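Local coordinates for octenoyl-coa reductase/carboxylase (Streptomyces sp., PDB 4A0S), which catalyses the NADPH-dependent reductive carboxylation of 2-octenoyl-CoA, supplying an extender unit for polyketide biosynthesis, at the interface of chains A and B and the interface of chains A and C. Sequence-based numbering; all coordinates share one arbitrary frame. Chains: chain A/B/C, Octenoyl-coa reductase/carboxylase.

Contact 1: the interface of chains A and B. Residues chain A 328-329, 351, 353-354; chain B 156-157, 208, 359-361.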
# COMPACT_ATOMS: atom_id res chain seq x y z
N ARG A 328 16.62 3.77 8.44
CA ARG A 328 15.93 2.53 8.73
C ARG A 328 14.57 2.62 8.10
O ARG A 328 13.85 3.60 8.31
CB ARG A 328 15.68 2.39 10.22
CG ARG A 328 16.67 1.60 10.96
CD ARG A 328 16.22 1.46 12.41
NE ARG A 328 15.39 0.27 12.67
CZ ARG A 328 15.86 -0.96 12.81
NH1 ARG A 328 17.17 -1.20 12.68
NH2 ARG A 328 15.03 -1.97 13.08
N GLY A 329 14.22 1.60 7.32
CA GLY A 329 12.92 1.58 6.68
C GLY A 329 12.86 2.46 5.46
O GLY A 329 11.80 2.60 4.88
N TRP A 351 18.69 -5.38 4.86
CA TRP A 351 17.74 -6.19 5.63
C TRP A 351 17.71 -5.81 7.10
O TRP A 351 16.64 -5.74 7.70
CB TRP A 351 18.00 -7.69 5.44
CG TRP A 351 18.76 -8.34 6.57
CD1 TRP A 351 18.30 -8.59 7.84
CD2 TRP A 351 20.10 -8.82 6.52
NE1 TRP A 351 19.28 -9.19 8.59
CE2 TRP A 351 20.39 -9.36 7.80
CE3 TRP A 351 21.08 -8.88 5.52
CZ2 TRP A 351 21.63 -9.92 8.10
CZ3 TRP A 351 22.30 -9.45 5.82
CH2 TRP A 351 22.57 -9.96 7.10
N LYS A 353 18.17 -3.06 8.53
CA LYS A 353 17.49 -1.80 8.75
C LYS A 353 16.20 -1.72 7.94
O LYS A 353 15.57 -0.67 7.86
CB LYS A 353 18.47 -0.65 8.52
CG LYS A 353 19.38 -0.51 9.74
CD LYS A 353 20.77 -0.02 9.42
CE LYS A 353 21.63 -0.04 10.66
NZ LYS A 353 23.07 -0.08 10.30
N LEU A 354 15.81 -2.87 7.39
CA LEU A 354 14.53 -3.05 6.69
C LEU A 354 14.32 -1.96 5.65
O LEU A 354 13.24 -1.38 5.55
CB LEU A 354 13.36 -3.07 7.68
CG LEU A 354 13.45 -4.14 8.76
CD1 LEU A 354 14.06 -3.56 10.04
CD2 LEU A 354 12.08 -4.73 9.03
N MET B 156 9.04 -3.42 14.11
CA MET B 156 10.39 -3.73 13.70
C MET B 156 11.27 -2.52 13.35
O MET B 156 12.47 -2.67 13.15
CB MET B 156 10.36 -4.70 12.52
CG MET B 156 10.22 -6.14 12.93
SD MET B 156 11.52 -6.65 14.07
CE MET B 156 12.99 -6.39 13.09
N LEU B 157 10.69 -1.32 13.32
CA LEU B 157 11.36 -0.17 12.70
C LEU B 157 12.02 0.82 13.65
O LEU B 157 12.77 1.68 13.20
CB LEU B 157 10.40 0.57 11.74
CG LEU B 157 10.46 0.13 10.27
CD1 LEU B 157 11.83 0.47 9.72
CD2 LEU B 157 10.23 -1.36 10.13
N ARG B 208 6.74 -12.12 7.90
CA ARG B 208 6.90 -10.72 7.53
C ARG B 208 7.32 -10.59 6.07
O ARG B 208 6.81 -9.74 5.36
CB ARG B 208 7.94 -10.04 8.40
CG ARG B 208 8.09 -8.59 8.03
CD ARG B 208 9.00 -7.86 8.98
NE ARG B 208 9.16 -6.47 8.55
CZ ARG B 208 8.54 -5.44 9.12
NH1 ARG B 208 7.74 -5.63 10.16
NH2 ARG B 208 8.74 -4.21 8.66
N GLY B 359 14.08 -5.29 1.95
CA GLY B 359 14.89 -5.72 3.05
C GLY B 359 13.88 -6.01 4.14
O GLY B 359 13.00 -5.19 4.42
N SER B 360 13.98 -7.18 4.72
CA SER B 360 13.14 -7.51 5.85
C SER B 360 13.96 -8.11 6.97
O SER B 360 15.02 -8.68 6.76
CB SER B 360 12.02 -8.46 5.42
OG SER B 360 11.05 -8.56 6.43
N HIS B 361 13.45 -7.99 8.18
CA HIS B 361 14.16 -8.44 9.34
C HIS B 361 13.13 -8.71 10.40
O HIS B 361 12.26 -7.87 10.65
CB HIS B 361 15.09 -7.32 9.77
CG HIS B 361 16.01 -7.67 10.89
ND1 HIS B 361 16.71 -8.85 10.93
CD2 HIS B 361 16.38 -6.96 11.98
CE1 HIS B 361 17.47 -8.87 12.01
NE2 HIS B 361 17.29 -7.73 12.66
O HOH W 1 11.48 -3.13 4.08

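Contact 2: the interface of chains A and C. Residues chain A 129, 146, 151-152, 182; chain C 129, 146-147, 152, 182.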
# COMPACT_ATOMS: atom_id res chain seq x y z
N ARG A 129 -8.91 7.91 -30.06
CA ARG A 129 -10.00 8.71 -29.56
C ARG A 129 -9.55 10.11 -29.21
O ARG A 129 -8.42 10.32 -28.80
CB ARG A 129 -10.60 8.05 -28.33
CG ARG A 129 -11.32 6.79 -28.73
CD ARG A 129 -11.93 6.08 -27.57
NE ARG A 129 -10.95 5.31 -26.83
CZ ARG A 129 -10.41 4.15 -27.24
NH1 ARG A 129 -10.70 3.61 -28.42
NH2 ARG A 129 -9.54 3.55 -26.45
N GLU A 146 -1.70 -1.97 -24.55
CA GLU A 146 -2.89 -1.80 -23.72
C GLU A 146 -3.77 -3.06 -23.69
O GLU A 146 -4.74 -3.13 -22.92
CB GLU A 146 -3.68 -0.59 -24.20
CG GLU A 146 -2.91 0.73 -24.12
CD GLU A 146 -1.95 0.94 -25.27
OE1 GLU A 146 -1.77 0.01 -26.09
OE2 GLU A 146 -1.38 2.03 -25.37
N THR A 151 -0.72 -4.10 -18.14
CA THR A 151 -0.86 -2.68 -18.45
C THR A 151 -1.99 -2.04 -17.66
O THR A 151 -1.91 -0.88 -17.27
CB THR A 151 -1.13 -2.45 -19.94
OG1 THR A 151 -0.06 -3.00 -20.70
CG2 THR A 151 -1.26 -0.94 -20.25
N HIS A 152 -3.05 -2.80 -17.43
CA HIS A 152 -4.23 -2.30 -16.73
C HIS A 152 -4.07 -2.28 -15.22
O HIS A 152 -4.95 -1.82 -14.51
CB HIS A 152 -5.44 -3.11 -17.15
CG HIS A 152 -5.82 -2.90 -18.58
ND1 HIS A 152 -6.97 -2.25 -18.96
CD2 HIS A 152 -5.15 -3.18 -19.73
CE1 HIS A 152 -7.03 -2.19 -20.27
NE2 HIS A 152 -5.93 -2.74 -20.77
N SER A 182 -1.75 6.53 -26.23
CA SER A 182 -1.57 6.50 -24.78
C SER A 182 -0.22 7.06 -24.35
O SER A 182 0.15 6.95 -23.17
CB SER A 182 -1.74 5.09 -24.24
OG SER A 182 -0.80 4.23 -24.86
N ARG C 129 -3.93 -7.10 -31.33
CA ARG C 129 -2.74 -7.93 -31.33
C ARG C 129 -3.01 -9.33 -30.83
O ARG C 129 -3.93 -9.54 -30.03
CB ARG C 129 -1.67 -7.29 -30.47
CG ARG C 129 -1.10 -6.06 -31.15
CD ARG C 129 -0.12 -5.35 -30.26
NE ARG C 129 -0.79 -4.72 -29.14
CZ ARG C 129 -1.35 -3.52 -29.18
NH1 ARG C 129 -1.34 -2.81 -30.30
NH2 ARG C 129 -1.93 -3.02 -28.10
N GLU C 146 -8.29 2.69 -23.13
CA GLU C 146 -6.87 2.56 -22.80
C GLU C 146 -6.06 3.80 -23.13
O GLU C 146 -4.86 3.85 -22.86
CB GLU C 146 -6.30 1.37 -23.52
CG GLU C 146 -7.01 0.07 -23.15
CD GLU C 146 -8.27 -0.19 -23.98
OE1 GLU C 146 -8.83 0.75 -24.60
OE2 GLU C 146 -8.70 -1.36 -24.00
N GLN C 147 -6.72 4.79 -23.70
CA GLN C 147 -6.10 6.09 -23.89
C GLN C 147 -6.19 6.96 -22.67
O GLN C 147 -5.42 7.88 -22.51
CB GLN C 147 -6.77 6.82 -25.01
CG GLN C 147 -6.25 6.45 -26.31
CD GLN C 147 -6.87 7.30 -27.39
OE1 GLN C 147 -7.45 6.76 -28.30
NE2 GLN C 147 -6.78 8.64 -27.26
N HIS C 152 -4.22 3.23 -17.05
CA HIS C 152 -2.86 2.75 -16.88
C HIS C 152 -2.40 2.71 -15.42
O HIS C 152 -1.33 2.23 -15.12
CB HIS C 152 -1.93 3.62 -17.71
CG HIS C 152 -2.16 3.47 -19.18
ND1 HIS C 152 -1.26 2.83 -20.01
CD2 HIS C 152 -3.21 3.83 -19.97
CE1 HIS C 152 -1.73 2.83 -21.25
NE2 HIS C 152 -2.91 3.42 -21.25
N SER C 182 -9.02 -5.77 -24.87
CA SER C 182 -8.59 -5.80 -23.47
C SER C 182 -9.64 -6.42 -22.55
O SER C 182 -9.53 -6.34 -21.34
CB SER C 182 -8.22 -4.40 -22.98
OG SER C 182 -9.32 -3.53 -23.14

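Contact 3: the interface of chains A and C. Residues chain A 63, 99, 145-148, 160, 180; chain C 127, 129-130.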
# COMPACT_ATOMS: atom_id res chain seq x y z
N ASP A 63 -3.90 2.79 -33.51
CA ASP A 63 -3.91 3.33 -32.16
C ASP A 63 -2.82 4.40 -32.05
O ASP A 63 -2.49 4.86 -30.97
CB ASP A 63 -3.63 2.22 -31.16
CG ASP A 63 -2.24 1.62 -31.34
OD1 ASP A 63 -1.72 1.62 -32.48
OD2 ASP A 63 -1.65 1.18 -30.33
N GLN A 99 7.12 -9.09 -32.65
CA GLN A 99 5.71 -9.19 -32.26
C GLN A 99 4.79 -9.32 -33.47
O GLN A 99 3.64 -9.73 -33.33
CB GLN A 99 5.27 -7.94 -31.53
CG GLN A 99 5.90 -7.67 -30.19
CD GLN A 99 5.29 -6.40 -29.65
OE1 GLN A 99 4.16 -6.42 -29.14
NE2 GLN A 99 5.98 -5.29 -29.83
N ASP A 145 1.55 -1.75 -24.39
CA ASP A 145 0.56 -2.58 -25.05
C ASP A 145 -0.65 -2.65 -24.14
O ASP A 145 -0.64 -3.30 -23.12
CB ASP A 145 1.12 -3.98 -25.32
CG ASP A 145 0.21 -4.83 -26.17
OD1 ASP A 145 -1.02 -4.62 -26.16
OD2 ASP A 145 0.73 -5.72 -26.87
N GLU A 146 -1.70 -1.97 -24.55
CA GLU A 146 -2.89 -1.80 -23.72
C GLU A 146 -3.77 -3.06 -23.69
O GLU A 146 -4.74 -3.13 -22.92
CB GLU A 146 -3.68 -0.59 -24.20
CG GLU A 146 -2.91 0.73 -24.12
CD GLU A 146 -1.95 0.94 -25.27
OE1 GLU A 146 -1.77 0.01 -26.09
OE2 GLU A 146 -1.38 2.03 -25.37
N GLN A 147 -3.40 -4.05 -24.49
CA GLN A 147 -4.08 -5.35 -24.52
C GLN A 147 -3.57 -6.30 -23.47
O GLN A 147 -4.27 -7.23 -23.05
CB GLN A 147 -3.86 -6.03 -25.86
CG GLN A 147 -4.97 -5.87 -26.80
CD GLN A 147 -4.75 -6.69 -28.04
OE1 GLN A 147 -4.54 -6.14 -29.11
NE2 GLN A 147 -4.77 -8.02 -27.90
N GLU A 148 -2.34 -6.09 -23.06
CA GLU A 148 -1.70 -6.88 -22.01
C GLU A 148 -2.41 -6.58 -20.72
O GLU A 148 -2.56 -5.42 -20.38
CB GLU A 148 -0.27 -6.43 -21.78
CG GLU A 148 0.68 -6.82 -22.80
CD GLU A 148 2.05 -6.72 -22.25
OE1 GLU A 148 2.49 -7.68 -21.59
OE2 GLU A 148 2.68 -5.66 -22.45
N GLU A 160 5.41 -5.80 -22.90
CA GLU A 160 5.62 -5.08 -24.15
C GLU A 160 5.88 -3.60 -23.91
O GLU A 160 5.87 -2.79 -24.83
CB GLU A 160 4.43 -5.28 -25.11
CG GLU A 160 4.17 -6.74 -25.52
CD GLU A 160 5.33 -7.38 -26.24
OE1 GLU A 160 6.23 -6.65 -26.70
OE2 GLU A 160 5.36 -8.63 -26.33
N ARG A 180 1.95 6.00 -29.79
CA ARG A 180 0.66 5.44 -29.41
C ARG A 180 -0.14 6.54 -28.73
O ARG A 180 0.42 7.39 -28.05
CB ARG A 180 0.83 4.23 -28.50
CG ARG A 180 1.57 3.10 -29.18
CD ARG A 180 1.28 1.77 -28.52
NE ARG A 180 1.52 0.69 -29.49
CZ ARG A 180 1.83 -0.56 -29.16
NH1 ARG A 180 1.92 -0.90 -27.88
NH2 ARG A 180 2.04 -1.47 -30.09
N GLY C 127 -6.23 -3.23 -35.17
CA GLY C 127 -5.36 -2.81 -34.06
C GLY C 127 -5.28 -3.82 -32.95
O GLY C 127 -4.69 -3.56 -31.89
N ARG C 129 -3.93 -7.10 -31.33
CA ARG C 129 -2.74 -7.93 -31.33
C ARG C 129 -3.01 -9.33 -30.83
O ARG C 129 -3.93 -9.54 -30.03
CB ARG C 129 -1.67 -7.29 -30.47
CG ARG C 129 -1.10 -6.06 -31.15
CD ARG C 129 -0.12 -5.35 -30.26
NE ARG C 129 -0.79 -4.72 -29.14
CZ ARG C 129 -1.35 -3.52 -29.18
NH1 ARG C 129 -1.34 -2.81 -30.30
NH2 ARG C 129 -1.93 -3.02 -28.10
N ARG C 130 -2.21 -10.26 -31.35
CA ARG C 130 -2.05 -11.63 -30.86
C ARG C 130 -3.25 -12.53 -31.11
O ARG C 130 -3.08 -13.64 -31.62
CB ARG C 130 -1.62 -11.66 -29.39
CG ARG C 130 -0.25 -11.06 -29.15
CD ARG C 130 0.10 -11.02 -27.65
NE ARG C 130 -0.70 -10.00 -26.96
CZ ARG C 130 -0.44 -8.69 -26.97
NH1 ARG C 130 0.62 -8.22 -27.62
NH2 ARG C 130 -1.25 -7.86 -26.33
O HOH W 2 2.70 -8.66 -29.02

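Contact 1: the interface of chains A and B
A:Leu354 packs its branched end against chain B, crossing both B:Arg208 and B:His361 at about a right angle. Its CG stands anti to the carbonyl carbon (chi1 -57°), which brings the branch up to chain B; CD1 turns to O of B:Met156 and CB of B:His361. CD2 of A:Leu354 rests against the guanidinium of B:Arg208, 3.6 Å from CZ, and also touches CB of B:Met156 and CD2 of B:Leu157. CG of A:Leu354 packs on CB of B:His361 at 3.7 Å. The imidazole of B:His361, its CG anti to the backbone N (chi1 -174°), meets the five-membered ring of A:Trp351 edge-to-face, the planes 62° apart; ND1 of B:His361 lies 3.5 Å from CD1 of A:Trp351 and as close to NE1. At the other flank the guanidinium of A:Arg328 holds two successive backbone carbonyls in its own plane. NH2 of A:Arg328 reaches O of B:Met156 at 2.7 Å, within the carbonyl plane, whereas NE approaches O of B:Leu157 at 3.0 Å from above that carbonyl's plane. Next to it, CD1 of B:Leu157 packs on CA of A:Gly329 at 3.4 Å. Water 1 bridges the backbone oxygens of A:Leu354 and B:Gly359. This part of the two-fold A-B interface of the homotetramer includes two NADP-binding residues, A:Trp351 and B:His361. It joins loop 328-329 and helix 347-352 of chain A to loop 156-157, helix 200-210 and the end of strand 356-359 of chain B.

Contact 2: the interface of chains A and C
A:Glu146 and C:Glu146 meet at the middle of the patch by their aliphatic parts, CB to CB at 3.3 Å, while their carboxylates turn apart with planes almost perpendicular. In both copies the chain is bent at chi2 (80° in A), which swings the acid away from its twin. Further apolar contacts flank this pair: CE1 of A:His152 lies 3.7 Å from CG of C:Glu146, CE1 of C:His152 lies 3.8 Å from CB of A:Ser182, and the methyl CG2 of A:Thr151 sits alongside the ring of C:His152. Hydrogen bonds cross where the amide of C:Gln147 pairs with the backbone of A:Arg129. OE1 of C:Gln147 accepts from N of A:Arg129 at 2.6 Å on a lone pair, nearly straight, and NE2 of C:Gln147 gives to O of A:Arg129 at 2.8 Å. Within each chain, NE2 of His152 donates in its ring plane to O of Glu146, at 2.6 Å in chain C, which fixes the imidazole's rotation beside the partner chain. Salt bridges complete the set and are longer: NH2 of A:Arg129 is 3.4 Å from OE1 of C:Glu146, and the reverse pair, NH2 of C:Arg129 and OE1 of A:Glu146, is 3.6 Å apart. Charge on the arginines is likely to ease the closeness of two acids. The patch joins chains A and C about a two-fold axis and so contributes to assembly of the homotetramer.

Contact 3: the interface of chains A and C
A:Asp145 faces C:Arg129 and C:Arg130 tip to tip, one carboxylate serving two guanidinium groups in a charged cluster of the two-fold A-C interface of the homotetramer. Among the charged hydrogen bonds, C:Arg130 comes end-on: NH1 meets OD2 of A:Asp145 on the syn side at 2.6 Å, and NH2 shares that oxygen at 3.0 Å from the same face. The guanidinium of C:Arg129 is turned 81° from the carboxylate plane, and its NH2 reaches OD1 of A:Asp145 at 2.7 Å from above that plane. CG of A:Asp145 is anti to the backbone N (chi1 -172°), turning the acid toward chain C. The backbone N of A:Gln147 gives to OD1 of A:Asp145 at 3.0 Å, from the face opposite C:Arg129, and steadies the carboxylate. An alanine here in place of the aspartate would probably leave both arginines without the acid they share, and the end of C:Arg130 in particular free to turn. Amide-to-backbone bonds come from A:Gln147, whose OE1 takes N of C:Arg129 on a lone pair at 2.5 Å, while NE2 gives to O of the same residue at 2.7 Å. Stacking is between like charges: the guanidinium of A:Arg180 is stacked on one face of C:Arg129, shifted toward its rim, the planes 20° apart, and A:Asp63, bound to A:Arg180 by a salt bridge, is likely to offset the repulsion. Water 2 links NH1 of C:Arg130 to OE1 of A:Gln99. Chain C's loop 127-130 is tied to chain A's loop 145-148, beside the end of strand 176-180.

Contacts 2 and 3 are neighbouring parts of one two-fold interface between chains A and C, their C-alpha centres about 8 Å apart, and they share A:Glu146 and C:Arg129. The Gln147-to-Arg129 backbone pairing occurs in both, with the chains exchanged. Contact 1 belongs to a different two-fold interface, with chain B, and its centre lies about 36 Å from that of contact 2 and 39 Å from that of contact 3. Chain A thus uses separate surfaces for its two partners, and repeating both interfaces is consistent with the four-chain assembly and the homotetramer.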